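Local coordinates for protein cytochrome P450 (Bacillus megaterium, PDB 5L92) that binds heme and the steroid corticosterone, and probably acts as a heme-dependent monooxygenase that oxidises steroids, at residues V46-H51 with H312-M317; D149-P154 with T196-I201; I255-E260 with R284-V289. All blocks are in the same frame, centred on the assembly; numbering follows the deposited sequence.

The three contacts lie in one P450 domain but join different elements. Interaction 1 pairs two parallel strands of the mixed sheet and is buried. It combines backbone hydrogen bonds with an aromatic stack and an indole-carboxylate bond. Interaction 2 lies across the chain's centre from it, with centres about 35 Å apart. It is also buried but apolar, and packs the end of helix 141-151 on helix 177-207. Interaction 3 is only partly buried. It joins helix 247-260 to the end of helix 275-285 through a salt bridge between an exposed glutamate and a buried arginine. Interactions 1 and 3 touch where Met317 packs on Val289, and both residues also contact the heme.

Interaction 1 of 3, residues V46-H51 with H312-M317; sequences VWDVFH and HVVPWM
Phe50 and Trp316 stack at the ends of two parallel neighbours, strands 46-49 and 312-315, in the mixed beta-sheet of the cytochrome P450 fold. The Phe50 ring and the five-membered ring of Trp316 form an offset stack. Their planes are 8° apart. The two side chains lie side by side and point the same way. Phe50 CE1 sits over one indole face, toward its rim, 3.7 Å from Trp316 CD1. Val314 CG1 lies against the opposite face, also toward the rim. It is placed there because CG1 is anti to the backbone N (chi1 179°). The indole is thus sandwiched between a ring and a methyl group.

Asp48 helps to set the rotation of the indole. Trp316 NE1 donates to Asp48 OD1 at 3.1 Å in an almost straight bond. The oxygen lies in the indole plane, but the donor meets it from above the carboxylate plane. Asp48 OD2 forms a salt bridge with Arg44, so this buried charge has a second partner.

The backbones pair in parallel register. Trp47 N donates to His312 O, and Val314 N to Trp47 O. Val49 N then bonds Val314 O, and Trp316 N bonds Val49 O. Trp47, Val49 and Val313 point to the face opposite Asp48 and Val314. There Val49 CG2 meets Val313 CG1 at 3.7 Å. The Trp47 indole packs edge-to-face with Trp40, and its NE1 bonds Glu311. Beyond Trp316 the chain enters helix 317-320, where Met317 touches the heme. At the other end of the pairing, Val314 CG2 lies 3.8 Å from Val46 CB.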
loop_
_atom_site.group_PDB
_atom_site.type_symbol
_atom_site.label_atom_id
_atom_site.label_comp_id
_atom_site.label_asym_id
_atom_site.label_seq_id
_atom_site.Cartn_x
_atom_site.Cartn_y
_atom_site.Cartn_z
ATOM N N VAL A 46 -15.134 -7.911 -14.606
ATOM C CA VAL A 46 -15.338 -7.010 -13.476
ATOM C C VAL A 46 -16.080 -5.767 -13.955
ATOM O O VAL A 46 -16.030 -5.398 -15.132
ATOM C CB VAL A 46 -13.997 -6.589 -12.783
ATOM C CG1 VAL A 46 -13.255 -7.783 -12.196
ATOM C CG2 VAL A 46 -13.095 -5.827 -13.739
ATOM N N TRP A 47 -16.753 -5.110 -13.019
ATOM C CA TRP A 47 -17.214 -3.739 -13.187
ATOM C C TRP A 47 -16.114 -2.791 -12.729
ATOM O O TRP A 47 -15.812 -2.735 -11.541
ATOM C CB TRP A 47 -18.456 -3.451 -12.348
ATOM C CG TRP A 47 -19.652 -4.127 -12.754
ATOM C CD1 TRP A 47 -20.113 -5.304 -12.286
ATOM C CD2 TRP A 47 -20.589 -3.677 -13.722
ATOM N NE1 TRP A 47 -21.299 -5.611 -12.873
ATOM C CE2 TRP A 47 -21.608 -4.636 -13.781
ATOM C CE3 TRP A 47 -20.673 -2.545 -14.536
ATOM C CZ2 TRP A 47 -22.704 -4.516 -14.629
ATOM C CZ3 TRP A 47 -21.769 -2.421 -15.389
ATOM C CH2 TRP A 47 -22.773 -3.406 -15.422
ATOM N N ASP A 48 -15.543 -2.051 -13.666
ATOM C CA ASP A 48 -14.645 -0.950 -13.361
ATOM C C ASP A 48 -15.434 0.292 -12.945
ATOM O O ASP A 48 -16.499 0.581 -13.499
ATOM C CB ASP A 48 -13.797 -0.636 -14.582
ATOM C CG ASP A 48 -12.810 -1.724 -14.894
ATOM O OD1 ASP A 48 -12.234 -2.327 -13.970
ATOM O OD2 ASP A 48 -12.595 -1.965 -16.088
ATOM N N VAL A 49 -14.920 1.006 -11.940
ATOM C CA VAL A 49 -15.520 2.254 -11.443
ATOM C C VAL A 49 -14.430 3.333 -11.408
ATOM O O VAL A 49 -13.478 3.244 -10.617
ATOM C CB VAL A 49 -16.148 2.049 -10.065
ATOM C CG1 VAL A 49 -16.701 3.341 -9.505
ATOM C CG2 VAL A 49 -17.253 0.979 -10.158
ATOM N N PHE A 50 -14.589 4.366 -12.234
ATOM C CA PHE A 50 -13.508 5.311 -12.481
ATOM C C PHE A 50 -13.734 6.708 -11.922
ATOM O O PHE A 50 -12.772 7.469 -11.821
ATOM C CB PHE A 50 -13.255 5.446 -13.987
ATOM C CG PHE A 50 -12.715 4.199 -14.644
ATOM C CD1 PHE A 50 -11.377 3.876 -14.568
ATOM C CD2 PHE A 50 -13.543 3.372 -15.380
ATOM C CE1 PHE A 50 -10.873 2.710 -15.188
ATOM C CE2 PHE A 50 -13.046 2.233 -16.006
ATOM C CZ PHE A 50 -11.709 1.901 -15.901
ATOM N N HIS A 51 -14.956 7.092 -11.628
ATOM C CA HIS A 51 -15.197 8.445 -11.169
ATOM C C HIS A 51 -15.250 8.479 -9.659
ATOM O O HIS A 51 -15.550 7.480 -8.996
ATOM C CB HIS A 51 -16.475 9.032 -11.779
ATOM C CG HIS A 51 -17.744 8.371 -11.336
ATOM N ND1 HIS A 51 -17.953 7.005 -11.410
ATOM C CD2 HIS A 51 -18.891 8.901 -10.847
ATOM C CE1 HIS A 51 -19.170 6.730 -10.976
ATOM N NE2 HIS A 51 -19.756 7.862 -10.622
ATOM N N HIS A 312 -17.919 -9.048 -9.412
ATOM C CA HIS A 312 -16.797 -8.305 -8.845
ATOM C C HIS A 312 -16.778 -6.856 -9.348
ATOM O O HIS A 312 -17.173 -6.571 -10.477
ATOM C CB HIS A 312 -15.465 -8.976 -9.206
ATOM C CG HIS A 312 -15.304 -10.359 -8.658
ATOM N ND1 HIS A 312 -16.317 -11.034 -8.015
ATOM C CD2 HIS A 312 -14.251 -11.211 -8.690
ATOM C CE1 HIS A 312 -15.897 -12.239 -7.673
ATOM N NE2 HIS A 312 -14.643 -12.367 -8.064
ATOM N N VAL A 313 -16.268 -5.950 -8.506
ATOM C CA VAL A 313 -16.193 -4.518 -8.782
ATOM C C VAL A 313 -14.773 -4.057 -8.480
ATOM O O VAL A 313 -14.181 -4.481 -7.486
ATOM C CB VAL A 313 -17.221 -3.712 -7.939
ATOM C CG1 VAL A 313 -17.195 -2.227 -8.270
ATOM C CG2 VAL A 313 -18.577 -4.249 -8.131
ATOM N N VAL A 314 -14.228 -3.201 -9.330
ATOM C CA VAL A 314 -12.877 -2.666 -9.137
ATOM C C VAL A 314 -12.978 -1.146 -9.094
ATOM O O VAL A 314 -13.099 -0.470 -10.102
ATOM C CB VAL A 314 -11.931 -3.135 -10.270
ATOM C CG1 VAL A 314 -10.515 -2.560 -10.085
ATOM C CG2 VAL A 314 -11.871 -4.660 -10.301
ATOM N N PRO A 315 -13.026 -0.562 -7.881
ATOM C CA PRO A 315 -12.935 0.898 -7.781
ATOM C C PRO A 315 -11.492 1.366 -7.937
ATOM O O PRO A 315 -10.584 0.896 -7.251
ATOM C CB PRO A 315 -13.493 1.187 -6.384
ATOM C CG PRO A 315 -13.240 -0.076 -5.605
ATOM C CD PRO A 315 -13.451 -1.181 -6.613
ATOM N N TRP A 316 -11.292 2.291 -8.863
ATOM C CA TRP A 316 -9.970 2.785 -9.214
ATOM C C TRP A 316 -9.704 4.104 -8.488
ATOM O O TRP A 316 -9.952 5.186 -9.023
ATOM C CB TRP A 316 -9.867 2.961 -10.720
ATOM C CG TRP A 316 -9.835 1.634 -11.499
ATOM C CD1 TRP A 316 -10.902 0.933 -11.970
ATOM C CD2 TRP A 316 -8.675 0.888 -11.878
ATOM N NE1 TRP A 316 -10.482 -0.196 -12.634
ATOM C CE2 TRP A 316 -9.114 -0.249 -12.591
ATOM C CE3 TRP A 316 -7.306 1.091 -11.718
ATOM C CZ2 TRP A 316 -8.230 -1.190 -13.127
ATOM C CZ3 TRP A 316 -6.420 0.153 -12.227
ATOM C CH2 TRP A 316 -6.888 -0.984 -12.929
ATOM N N MET A 317 -9.084 4.028 -7.313
ATOM C CA MET A 317 -8.755 5.276 -6.630
ATOM C C MET A 317 -7.814 6.129 -7.480
ATOM O O MET A 317 -7.953 7.354 -7.511
ATOM C CB MET A 317 -8.150 5.012 -5.259
ATOM C CG MET A 317 -9.147 4.334 -4.311
ATOM S SD MET A 317 -8.866 2.560 -4.301
ATOM C CE MET A 317 -7.413 2.596 -3.277
#

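Interaction 2 of 3, residues D149-P154 with T196-I201; sequences DILGVP and TYFYRI
Val153 packs against Phe198, Tyr197 and Ile201, and this is the broad, buried part of the contact. Its CG1 methyl does most of the touching. CG1 is anti to the carbonyl carbon (chi1 -55°), and this puts it 3.9 Å from Phe198 CE1. The two side chains cross at about a right angle. The same methyl lies at the edge of the Tyr197 ring, near its plane, and 4.3 Å from Ile201 CG2. Leu151 adds a lighter contact, with CD1 4.3 Å from Phe198 CZ. The Phe198 ring is also backed by its neighbour in sequence: Tyr197 CD1 lies over the centre of one face. Leu239 and Ile214, from helices 229-245 and 213-222, extend this apolar cluster on the Leu151 and Phe198 side.

The Pro154 side is the partly exposed margin, and few atoms meet there. Pro154 and Tyr197 touch tip to tip. The one approach is short, with Pro154 CD 3.5 Å from Tyr197 OH. That hydroxyl does not bond across the contact. It is satisfied by Asp157 OD2. Nor does any other hydrogen bond link the two segments, so the fit rests on apolar surfaces. Lys205 NZ, further along helix 177-207, bonds Gly152 O.

The turn that delivers Val153 begins at Gly152, which has a positive phi of 85°. Gly152 is the C-prime residue of a Schellman motif, and Val153 N bonds back to Ala148 O. This is a Schellman-capped helix end, that of the E helix (141-151), packed on the G helix (177-207) of the P450 fold.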
loop_
_atom_site.group_PDB
_atom_site.type_symbol
_atom_site.label_atom_id
_atom_site.label_comp_id
_atom_site.label_asym_id
_atom_site.label_seq_id
_atom_site.Cartn_x
_atom_site.Cartn_y
_atom_site.Cartn_z
ATOM N N ASP A 149 9.982 -4.622 13.946
ATOM C CA ASP A 149 9.972 -4.234 15.359
ATOM C C ASP A 149 8.560 -4.235 15.933
ATOM O O ASP A 149 8.355 -4.644 17.075
ATOM C CB ASP A 149 10.593 -2.856 15.542
ATOM C CG ASP A 149 12.105 -2.896 15.540
ATOM O OD1 ASP A 149 12.685 -4.005 15.480
ATOM O OD2 ASP A 149 12.714 -1.815 15.607
ATOM N N ILE A 150 7.574 -3.797 15.153
ATOM C CA ILE A 150 6.190 -3.763 15.626
ATOM C C ILE A 150 5.649 -5.176 15.851
ATOM O O ILE A 150 4.928 -5.422 16.825
ATOM C CB ILE A 150 5.300 -2.994 14.628
ATOM C CG1 ILE A 150 5.572 -1.493 14.684
ATOM C CG2 ILE A 150 3.800 -3.243 14.905
ATOM C CD1 ILE A 150 4.920 -0.729 13.545
ATOM N N LEU A 151 5.913 -6.098 14.915
ATOM C CA LEU A 151 5.474 -7.486 15.084
ATOM C C LEU A 151 6.292 -8.231 16.142
ATOM O O LEU A 151 5.775 -9.142 16.794
ATOM C CB LEU A 151 5.541 -8.226 13.748
ATOM C CG LEU A 151 4.615 -7.612 12.698
ATOM C CD1 LEU A 151 4.924 -8.080 11.273
ATOM C CD2 LEU A 151 3.191 -7.934 13.066
ATOM N N GLY A 152 7.548 -7.855 16.331
ATOM C CA GLY A 152 8.436 -8.565 17.222
ATOM C C GLY A 152 9.105 -9.749 16.563
ATOM O O GLY A 152 9.376 -10.751 17.237
ATOM N N VAL A 153 9.396 -9.659 15.264
ATOM C CA VAL A 153 10.025 -10.760 14.536
ATOM C C VAL A 153 11.430 -10.330 14.153
ATOM O O VAL A 153 11.710 -9.124 14.090
ATOM C CB VAL A 153 9.212 -11.173 13.290
ATOM C CG1 VAL A 153 7.798 -11.504 13.670
ATOM C CG2 VAL A 153 9.218 -10.062 12.199
ATOM N N PRO A 154 12.330 -11.269 13.857
ATOM C CA PRO A 154 13.732 -10.904 13.619
ATOM C C PRO A 154 13.967 -10.347 12.222
ATOM O O PRO A 154 13.630 -10.968 11.205
ATOM C CB PRO A 154 14.489 -12.224 13.818
ATOM C CG PRO A 154 13.486 -13.286 13.562
ATOM C CD PRO A 154 12.151 -12.718 14.026
ATOM N N THR A 196 2.929 -20.809 8.430
ATOM C CA THR A 196 3.662 -21.687 9.336
ATOM C C THR A 196 4.765 -20.922 10.034
ATOM O O THR A 196 5.030 -21.170 11.213
ATOM C CB THR A 196 4.218 -22.939 8.610
ATOM O OG1 THR A 196 5.022 -22.561 7.503
ATOM C CG2 THR A 196 3.110 -23.798 8.102
ATOM N N TYR A 197 5.379 -19.954 9.344
ATOM C CA TYR A 197 6.286 -19.025 10.009
ATOM C C TYR A 197 5.624 -18.416 11.232
ATOM O O TYR A 197 6.171 -18.466 12.340
ATOM C CB TYR A 197 6.724 -17.903 9.044
ATOM C CG TYR A 197 7.714 -16.953 9.665
ATOM C CD1 TYR A 197 7.290 -15.843 10.390
ATOM C CD2 TYR A 197 9.072 -17.191 9.560
ATOM C CE1 TYR A 197 8.192 -15.008 10.977
ATOM C CE2 TYR A 197 9.985 -16.356 10.129
ATOM C CZ TYR A 197 9.545 -15.265 10.854
ATOM O OH TYR A 197 10.448 -14.408 11.448
ATOM N N PHE A 198 4.432 -17.839 11.064
ATOM C CA PHE A 198 3.853 -17.111 12.183
ATOM C C PHE A 198 3.244 -18.021 13.251
ATOM O O PHE A 198 3.110 -17.596 14.399
ATOM C CB PHE A 198 2.823 -16.095 11.674
ATOM C CG PHE A 198 3.449 -14.772 11.289
ATOM C CD1 PHE A 198 3.886 -13.896 12.267
ATOM C CD2 PHE A 198 3.644 -14.447 9.961
ATOM C CE1 PHE A 198 4.498 -12.695 11.942
ATOM C CE2 PHE A 198 4.233 -13.248 9.602
ATOM C CZ PHE A 198 4.675 -12.364 10.585
ATOM N N TYR A 199 2.858 -19.249 12.923
ATOM C CA TYR A 199 2.462 -20.151 14.001
ATOM C C TYR A 199 3.629 -20.441 14.925
ATOM O O TYR A 199 3.455 -20.509 16.144
ATOM C CB TYR A 199 1.888 -21.447 13.441
ATOM C CG TYR A 199 0.431 -21.291 13.081
ATOM C CD1 TYR A 199 -0.503 -21.038 14.070
ATOM C CD2 TYR A 199 -0.010 -21.377 11.773
ATOM C CE1 TYR A 199 -1.817 -20.896 13.784
ATOM C CE2 TYR A 199 -1.352 -21.246 11.472
ATOM C CZ TYR A 199 -2.250 -21.005 12.491
ATOM O OH TYR A 199 -3.594 -20.835 12.258
ATOM N N ARG A 200 4.832 -20.585 14.368
ATOM C CA ARG A 200 6.014 -20.735 15.214
ATOM C C ARG A 200 6.235 -19.489 16.070
ATOM O O ARG A 200 6.356 -19.580 17.293
ATOM C CB ARG A 200 7.236 -21.050 14.357
ATOM C CG ARG A 200 8.506 -21.326 15.151
ATOM C CD ARG A 200 9.635 -21.789 14.262
ATOM N NE ARG A 200 9.859 -20.939 13.105
ATOM C CZ ARG A 200 10.475 -19.762 13.135
ATOM N NH1 ARG A 200 10.934 -19.245 14.281
ATOM N NH2 ARG A 200 10.626 -19.090 12.003
ATOM N N ILE A 201 6.226 -18.316 15.482
ATOM C CA ILE A 201 6.366 -17.102 16.248
ATOM C C ILE A 201 5.388 -17.047 17.432
ATOM O O ILE A 201 5.730 -16.679 18.521
ATOM C CB ILE A 201 6.130 -15.865 15.371
ATOM C CG1 ILE A 201 7.102 -15.814 14.225
ATOM C CG2 ILE A 201 6.227 -14.618 16.193
ATOM C CD1 ILE A 201 8.513 -15.729 14.645
#

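Interaction 3 of 3, residues I255-E260 with R284-V289; sequences IYCLME and RYRSPV
The side chains of Arg286 and Glu260 run extended across the gap, Arg286 from just past the end of helix 275-285 and Glu260 from helix 247-260. Arg286 CG is anti to the carbonyl carbon (chi1 -81°), and the chain is extended from CG to NE. Glu260 CG is anti to the backbone N (chi1 -167°), and its chain also runs extended. The two cross at about a right angle. Arg286 NH2 donates to Glu260 OE1 at 3.1 Å in a salt bridge. The bond is nearly straight (170°), uses the syn lone pair of OE1 and lies in the guanidinium plane.

Other side chains line the arginine. Tyr256 turns its ring almost perpendicular to the guanidinium. Tyr256 CE1 lies over one guanidinium face, and Tyr256 CD1 is 3.7 Å from Arg286 NE. Cys257 SG touches the aliphatic part, 3.7 Å from Arg286 CD. The same sulfur meets the Tyr285 ring obliquely, 4.0 Å from Tyr285 CD2. A water bonds Tyr285 OH at 2.6 Å and makes a weak bond to Glu260 OE1, which gives the two helices a second, indirect link.

The contact ties helix 247-260 to the end of the K helix, 275-285. Arg284 and Glu281 there form the salt bridge of the family's ExxR motif. Farther on, Pro288 and Val289 touch the heme. The guanidinium has more partners: Tyr393 OH at NH1 and Asn24 OD1 at NH2. Glu260 probably balances the charge of the buried Arg286, and solvent at the exposed carboxylate may weaken the pairing.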
loop_
_atom_site.group_PDB
_atom_site.type_symbol
_atom_site.label_atom_id
_atom_site.label_comp_id
_atom_site.label_asym_id
_atom_site.label_seq_id
_atom_site.Cartn_x
_atom_site.Cartn_y
_atom_site.Cartn_z
ATOM N N ILE A 255 9.977 10.680 -4.674
ATOM C CA ILE A 255 11.236 11.033 -5.299
ATOM C C ILE A 255 11.065 11.061 -6.810
ATOM O O ILE A 255 11.570 11.964 -7.488
ATOM C CB ILE A 255 12.340 10.053 -4.878
ATOM C CG1 ILE A 255 12.631 10.163 -3.360
ATOM C CG2 ILE A 255 13.622 10.269 -5.668
ATOM C CD1 ILE A 255 13.199 11.423 -2.968
ATOM N N TYR A 256 10.333 10.086 -7.353
ATOM C CA TYR A 256 10.071 10.082 -8.788
ATOM C C TYR A 256 9.350 11.353 -9.213
ATOM O O TYR A 256 9.711 11.965 -10.220
ATOM C CB TYR A 256 9.279 8.844 -9.207
ATOM C CG TYR A 256 9.175 8.754 -10.710
ATOM C CD1 TYR A 256 8.129 9.364 -11.391
ATOM C CD2 TYR A 256 10.152 8.106 -11.444
ATOM C CE1 TYR A 256 8.044 9.306 -12.759
ATOM C CE2 TYR A 256 10.091 8.052 -12.787
ATOM C CZ TYR A 256 9.024 8.654 -13.455
ATOM O OH TYR A 256 8.968 8.607 -14.809
ATOM N N CYS A 257 8.341 11.774 -8.456
ATOM C CA CYS A 257 7.579 12.957 -8.846
ATOM C C CYS A 257 8.440 14.221 -8.775
ATOM O O CYS A 257 8.324 15.097 -9.648
ATOM C CB CYS A 257 6.347 13.130 -7.968
ATOM S SG CYS A 257 4.958 11.972 -8.277
ATOM N N LEU A 258 9.325 14.322 -7.763
ATOM C CA LEU A 258 10.140 15.517 -7.585
ATOM C C LEU A 258 11.234 15.610 -8.632
ATOM O O LEU A 258 11.625 16.720 -9.025
ATOM C CB LEU A 258 10.732 15.563 -6.160
ATOM C CG LEU A 258 9.704 15.682 -5.046
ATOM C CD1 LEU A 258 10.367 15.501 -3.708
ATOM C CD2 LEU A 258 8.877 16.963 -5.045
ATOM N N MET A 259 11.719 14.468 -9.106
ATOM C CA MET A 259 12.675 14.433 -10.198
ATOM C C MET A 259 12.012 14.704 -11.543
ATOM O O MET A 259 12.626 15.315 -12.427
ATOM C CB MET A 259 13.387 13.088 -10.222
ATOM C CG MET A 259 14.268 12.815 -8.957
ATOM S SD MET A 259 15.660 13.923 -8.719
ATOM C CE MET A 259 14.908 15.127 -7.640
ATOM N N GLU A 260 10.784 14.222 -11.724
ATOM C CA GLU A 260 10.049 14.517 -12.943
ATOM C C GLU A 260 9.813 16.013 -13.085
ATOM O O GLU A 260 9.968 16.557 -14.174
ATOM C CB GLU A 260 8.712 13.766 -12.939
ATOM C CG GLU A 260 8.016 13.737 -14.267
ATOM C CD GLU A 260 6.904 12.670 -14.298
ATOM O OE1 GLU A 260 6.201 12.467 -13.266
ATOM O OE2 GLU A 260 6.776 12.011 -15.341
ATOM N N ARG A 284 -2.070 11.239 -4.065
ATOM C CA ARG A 284 -3.113 11.482 -5.068
ATOM C C ARG A 284 -2.626 11.135 -6.475
ATOM O O ARG A 284 -3.335 10.473 -7.246
ATOM C CB ARG A 284 -3.544 12.967 -5.019
ATOM C CG ARG A 284 -4.828 13.254 -5.804
ATOM C CD ARG A 284 -5.039 14.740 -6.245
ATOM N NE ARG A 284 -3.957 15.317 -7.064
ATOM C CZ ARG A 284 -3.990 15.471 -8.388
ATOM N NH1 ARG A 284 -5.033 15.090 -9.106
ATOM N NH2 ARG A 284 -2.959 16.000 -9.011
ATOM N N TYR A 285 -1.419 11.597 -6.824
ATOM C CA TYR A 285 -0.917 11.640 -8.196
ATOM C C TYR A 285 -0.277 10.325 -8.630
ATOM O O TYR A 285 -0.432 9.917 -9.783
ATOM C CB TYR A 285 0.089 12.802 -8.325
ATOM C CG TYR A 285 0.407 13.224 -9.741
ATOM C CD1 TYR A 285 -0.469 14.022 -10.480
ATOM C CD2 TYR A 285 1.583 12.837 -10.331
ATOM C CE1 TYR A 285 -0.146 14.407 -11.780
ATOM C CE2 TYR A 285 1.915 13.222 -11.589
ATOM C CZ TYR A 285 1.059 13.997 -12.320
ATOM O OH TYR A 285 1.429 14.336 -13.586
ATOM N N ARG A 286 0.422 9.646 -7.719
ATOM C CA ARG A 286 1.087 8.383 -7.997
ATOM C C ARG A 286 0.827 7.415 -6.840
ATOM O O ARG A 286 1.702 7.038 -6.066
ATOM C CB ARG A 286 2.561 8.596 -8.274
ATOM C CG ARG A 286 2.777 9.061 -9.741
ATOM C CD ARG A 286 4.199 8.862 -10.215
ATOM N NE ARG A 286 4.453 9.603 -11.426
ATOM C CZ ARG A 286 4.077 9.227 -12.641
ATOM N NH1 ARG A 286 3.410 8.100 -12.812
ATOM N NH2 ARG A 286 4.360 9.990 -13.693
ATOM N N SER A 287 -0.430 7.074 -6.708
ATOM C CA SER A 287 -0.907 6.364 -5.529
ATOM C C SER A 287 -0.291 4.968 -5.444
ATOM O O SER A 287 -0.372 4.210 -6.416
ATOM C CB SER A 287 -2.417 6.284 -5.598
ATOM O OG SER A 287 -2.960 7.502 -6.114
ATOM N N PRO A 288 0.301 4.596 -4.304
ATOM C CA PRO A 288 0.834 3.222 -4.112
ATOM C C PRO A 288 -0.173 2.109 -4.358
ATOM O O PRO A 288 0.217 0.999 -4.748
ATOM C CB PRO A 288 1.282 3.255 -2.639
ATOM C CG PRO A 288 1.616 4.715 -2.420
ATOM C CD PRO A 288 0.512 5.418 -3.099
ATOM N N VAL A 289 -1.455 2.368 -4.127
ATOM C CA VAL A 289 -2.531 1.435 -4.431
ATOM C C VAL A 289 -3.479 2.112 -5.422
ATOM O O VAL A 289 -4.100 3.129 -5.101
ATOM C CB VAL A 289 -3.266 0.981 -3.171
ATOM C CG1 VAL A 289 -4.384 -0.034 -3.519
ATOM C CG2 VAL A 289 -2.274 0.314 -2.151
HETATM O O HOH W 1 3.580 13.234 -14.538
#